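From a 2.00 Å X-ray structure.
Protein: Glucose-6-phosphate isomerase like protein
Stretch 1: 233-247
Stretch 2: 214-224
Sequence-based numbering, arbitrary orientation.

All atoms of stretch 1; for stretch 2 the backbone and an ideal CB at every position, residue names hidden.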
# COMPACT_ATOMS: atom_id res chain seq x y z
N ILE B 233 12.12 -17.46 -1.18
CA ILE B 233 12.16 -16.76 -2.45
C ILE B 233 13.17 -15.61 -2.47
O ILE B 233 14.01 -15.53 -3.37
CB ILE B 233 10.75 -16.20 -2.80
CG1 ILE B 233 9.80 -17.38 -3.06
CG2 ILE B 233 10.83 -15.28 -4.02
CD1 ILE B 233 8.34 -16.98 -3.21
N LEU B 234 13.11 -14.74 -1.47
CA LEU B 234 13.99 -13.57 -1.40
C LEU B 234 15.46 -13.87 -1.10
O LEU B 234 16.34 -13.11 -1.48
CB LEU B 234 13.46 -12.60 -0.34
CG LEU B 234 12.05 -12.05 -0.58
CD1 LEU B 234 11.61 -11.23 0.62
CD2 LEU B 234 12.04 -11.21 -1.83
N GLU B 235 15.70 -14.98 -0.41
CA GLU B 235 17.06 -15.36 -0.03
C GLU B 235 18.09 -15.19 -1.15
O GLU B 235 19.13 -14.56 -0.95
CB GLU B 235 17.05 -16.82 0.46
CG GLU B 235 18.08 -17.12 1.52
CD GLU B 235 17.97 -18.53 2.05
OE1 GLU B 235 16.90 -18.88 2.61
OE2 GLU B 235 18.94 -19.30 1.91
N SER B 236 17.79 -15.73 -2.32
CA SER B 236 18.69 -15.66 -3.46
C SER B 236 18.51 -14.40 -4.31
O SER B 236 19.34 -14.11 -5.18
CB SER B 236 18.46 -16.87 -4.36
OG SER B 236 17.09 -16.95 -4.74
N ARG B 237 17.45 -13.64 -4.06
CA ARG B 237 17.17 -12.46 -4.86
C ARG B 237 17.53 -11.08 -4.30
O ARG B 237 17.60 -10.12 -5.06
CB ARG B 237 15.70 -12.48 -5.28
CG ARG B 237 15.33 -13.72 -6.11
CD ARG B 237 13.85 -13.72 -6.49
NE ARG B 237 13.51 -14.81 -7.40
CZ ARG B 237 13.44 -16.10 -7.06
NH1 ARG B 237 13.70 -16.49 -5.82
NH2 ARG B 237 13.12 -17.01 -7.97
N VAL B 238 17.76 -10.97 -3.00
CA VAL B 238 18.10 -9.66 -2.45
C VAL B 238 19.49 -9.60 -1.82
O VAL B 238 20.06 -10.62 -1.45
CB VAL B 238 17.06 -9.19 -1.40
CG1 VAL B 238 15.65 -9.28 -1.99
CG2 VAL B 238 17.16 -10.03 -0.14
N ASP B 239 20.01 -8.38 -1.71
CA ASP B 239 21.34 -8.13 -1.16
C ASP B 239 21.45 -8.56 0.31
O ASP B 239 22.45 -9.16 0.71
CB ASP B 239 21.68 -6.65 -1.29
CG ASP B 239 23.14 -6.35 -1.02
OD1 ASP B 239 23.43 -5.45 -0.20
OD2 ASP B 239 24.01 -7.02 -1.62
N ALA B 240 20.43 -8.26 1.10
CA ALA B 240 20.41 -8.61 2.52
C ALA B 240 18.99 -8.93 2.95
O ALA B 240 18.03 -8.41 2.39
CB ALA B 240 20.96 -7.46 3.36
N LEU B 241 18.86 -9.80 3.95
CA LEU B 241 17.55 -10.19 4.44
C LEU B 241 17.52 -10.28 5.97
O LEU B 241 18.40 -10.88 6.58
CB LEU B 241 17.16 -11.54 3.83
CG LEU B 241 15.84 -12.20 4.28
CD1 LEU B 241 14.72 -11.18 4.28
CD2 LEU B 241 15.51 -13.34 3.33
N ALA B 242 16.49 -9.68 6.56
CA ALA B 242 16.34 -9.69 8.01
C ALA B 242 14.97 -10.22 8.43
O ALA B 242 13.95 -9.86 7.84
CB ALA B 242 16.53 -8.29 8.57
N GLU B 243 14.95 -11.10 9.42
CA GLU B 243 13.69 -11.64 9.94
C GLU B 243 13.49 -10.98 11.30
O GLU B 243 14.26 -11.21 12.22
CB GLU B 243 13.77 -13.16 10.11
CG GLU B 243 14.10 -13.91 8.83
CD GLU B 243 14.26 -15.40 9.06
OE1 GLU B 243 13.25 -16.07 9.39
OE2 GLU B 243 15.39 -15.91 8.91
N VAL B 244 12.46 -10.14 11.41
CA VAL B 244 12.20 -9.46 12.68
C VAL B 244 11.15 -10.22 13.48
O VAL B 244 10.00 -10.35 13.04
CB VAL B 244 11.69 -8.01 12.45
CG1 VAL B 244 11.60 -7.28 13.79
CG2 VAL B 244 12.62 -7.27 11.49
N PRO B 245 11.52 -10.72 14.66
CA PRO B 245 10.56 -11.46 15.48
C PRO B 245 9.58 -10.50 16.14
O PRO B 245 9.92 -9.36 16.44
CB PRO B 245 11.45 -12.19 16.48
CG PRO B 245 12.56 -11.21 16.69
CD PRO B 245 12.86 -10.73 15.28
N ALA B 246 8.35 -10.97 16.37
CA ALA B 246 7.34 -10.14 16.99
C ALA B 246 7.03 -10.54 18.42
O ALA B 246 6.52 -11.63 18.68
CB ALA B 246 6.06 -10.18 16.17
N THR B 247 7.34 -9.64 19.35
CA THR B 247 7.08 -9.87 20.76
C THR B 247 5.58 -9.70 20.99
O THR B 247 4.93 -8.92 20.29
CB THR B 247 7.85 -8.84 21.61
OG1 THR B 247 9.25 -8.98 21.36
CG2 THR B 247 7.58 -9.05 23.11
N UNK B 214 19.70 1.89 -4.55
CA UNK B 214 20.51 1.12 -3.61
C UNK B 214 20.07 -0.34 -3.58
O UNK B 214 18.93 -0.67 -3.94
CB UNK B 214 20.42 1.73 -2.21
N UNK B 215 20.96 -1.25 -3.15
CA UNK B 215 20.61 -2.67 -3.09
C UNK B 215 19.47 -2.90 -2.09
O UNK B 215 19.37 -2.20 -1.08
CB UNK B 215 21.83 -3.51 -2.70
N UNK B 216 18.62 -3.86 -2.38
CA UNK B 216 17.48 -4.16 -1.52
C UNK B 216 17.83 -4.87 -0.21
O UNK B 216 18.78 -5.65 -0.14
CB UNK B 216 16.48 -5.02 -2.30
N UNK B 217 17.05 -4.58 0.82
CA UNK B 217 17.21 -5.20 2.13
C UNK B 217 15.81 -5.68 2.50
O UNK B 217 14.95 -4.88 2.87
CB UNK B 217 17.79 -4.24 3.17
N UNK B 218 15.57 -6.97 2.37
CA UNK B 218 14.26 -7.51 2.70
C UNK B 218 14.11 -7.57 4.22
O UNK B 218 15.02 -8.02 4.92
CB UNK B 218 14.07 -8.89 2.08
N UNK B 219 12.98 -7.09 4.71
CA UNK B 219 12.72 -7.10 6.15
C UNK B 219 11.40 -7.81 6.38
O UNK B 219 10.34 -7.23 6.16
CB UNK B 219 12.69 -5.68 6.73
N UNK B 220 11.47 -9.06 6.81
CA UNK B 220 10.26 -9.84 7.06
C UNK B 220 9.79 -9.57 8.49
O UNK B 220 10.47 -9.91 9.45
CB UNK B 220 10.51 -11.33 6.84
N UNK B 221 8.63 -8.95 8.61
CA UNK B 221 8.07 -8.60 9.91
C UNK B 221 7.11 -9.64 10.49
O UNK B 221 6.00 -9.82 9.98
CB UNK B 221 7.34 -7.26 9.80
N UNK B 222 7.53 -10.32 11.54
CA UNK B 222 6.66 -11.29 12.18
C UNK B 222 6.61 -12.71 11.64
O UNK B 222 7.21 -13.01 10.61
CB UNK B 222 5.24 -10.73 12.14
N UNK B 223 5.88 -13.60 12.33
CA UNK B 223 5.71 -15.02 11.97
C UNK B 223 4.65 -15.29 10.91
O UNK B 223 3.92 -14.40 10.50
CB UNK B 223 5.36 -15.82 13.22
N UNK B 224 4.58 -16.55 10.49
CA UNK B 224 3.60 -16.94 9.49
C UNK B 224 4.19 -17.82 8.39
O UNK B 224 5.38 -17.75 8.10
CB UNK B 224 2.98 -15.69 8.87

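Strand 240-244 of stretch 1 runs parallel to positions 216-221, so side chains along the second stretch alternate between two faces of a sheet. One face carries Leu241 and Glu243, with Leu234 packed over it; the other carries Ala240, Ala242 and Val244.

Position 214 has nothing of stretch 1 within reach of its ideal CB, so many residues would do; it is Asp214. At 215 the ideal CB points toward stretch 1 and lies 3.5 Å from Asp239 CB, a tight approach that favors a compact side chain. A phi of -63° is compatible with proline, and the residue is Pro215, whose CB lies 3.6 Å from Asp239 OD1.

Position 216 points sideways, its ideal CB 4.3 Å from Val238 CB; an apolar residue would suit, and the visible atoms set no clear limit on its length. It is Leu216, which meets Val238 mainly through its CB, 4.3 Å from Val238 CB; its O accepts a weak hydrogen bond from Ala240 N (3.3 Å). Position 217 lies beside Ala240, where stretch 1 offers only a methyl group and backbone; small or larger apolar residues would suit. It is Ala217, whose CA makes a CA-H...O contact with Ala240 O at 3.3 Å.

At 218 the ideal CB is 3.2 Å from Leu241 CD1, 3.7 Å from Leu234 CD1 and 4.0 Å from Val238 CG2, which leaves little room beyond a methyl group. Ala218 meets this demand, while its N donates to Ala240 O (2.9 Å) and its O accepts from Ala242 N (2.8 Å).

At 219 the small Ala242 leaves space, and Val244 CG2 stands 5.0 Å from the ideal CB: valine, isoleucine or leucine would suit. Val219 places CG1 3.6 Å from Val244 CG2. Position 220 returns to the Leu241 face, its ideal CB 4.9 Å from Leu241 CD1, and a longer aliphatic chain could exploit that surface. Leu220 does so, its CG 3.7 Å from Leu241 CD1 and its CD2 3.9 Å from Leu234 CD1; its N donates to Ala242 O and its O accepts from Val244 N, both at 2.8 Å.

Position 221 has its ideal CB 5.1 Å from Val244 CB, so a branched apolar chain could close the gap. Leu221 brings CD2 to 3.9 Å from Val244 CG2. At 222, phi of 86° and psi of 175° would jam a CB against the preceding carbonyl O, calling for glycine. Gly222 N donates to Val244 O (2.9 Å), extending the ladder.

At 223 nothing of stretch 1 lies within 5.5 Å of the ideal CB, so many residues would do; phi of -82° is compatible with proline, and Pro223 sets CD 4.2 Å from Ala246 CB. Position 224 again has glycine angles, and Gly224 sits at the N-cap position, right before a helix.

Stretch 2 (214-224) DPLAAVLLGPG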
# COMPACT_ATOMS: atom_id res chain seq x y z
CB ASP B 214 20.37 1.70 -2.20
CG ASP B 214 20.69 3.18 -2.13
OD1 ASP B 214 21.79 3.57 -2.57
OD2 ASP B 214 19.84 3.95 -1.64
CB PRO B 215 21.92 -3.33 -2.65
CG PRO B 215 22.59 -2.26 -1.85
CD PRO B 215 22.34 -1.03 -2.68
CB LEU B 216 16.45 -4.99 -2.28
CG LEU B 216 15.70 -4.31 -3.42
CD1 LEU B 216 14.95 -5.35 -4.23
CD2 LEU B 216 14.73 -3.27 -2.85
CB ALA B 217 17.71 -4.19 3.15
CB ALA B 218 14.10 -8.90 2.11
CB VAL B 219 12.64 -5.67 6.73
CG1 VAL B 219 12.44 -5.73 8.23
CG2 VAL B 219 13.91 -4.91 6.41
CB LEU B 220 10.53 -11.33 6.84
CG LEU B 220 11.22 -11.65 5.50
CD1 LEU B 220 11.40 -13.15 5.35
CD2 LEU B 220 10.40 -11.09 4.34
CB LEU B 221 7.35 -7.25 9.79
CG LEU B 221 8.24 -6.08 9.38
CD1 LEU B 221 7.39 -4.88 8.99
CD2 LEU B 221 9.17 -5.74 10.54
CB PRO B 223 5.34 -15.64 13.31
CG PRO B 223 4.43 -14.61 13.88
CD PRO B 223 5.17 -13.30 13.58
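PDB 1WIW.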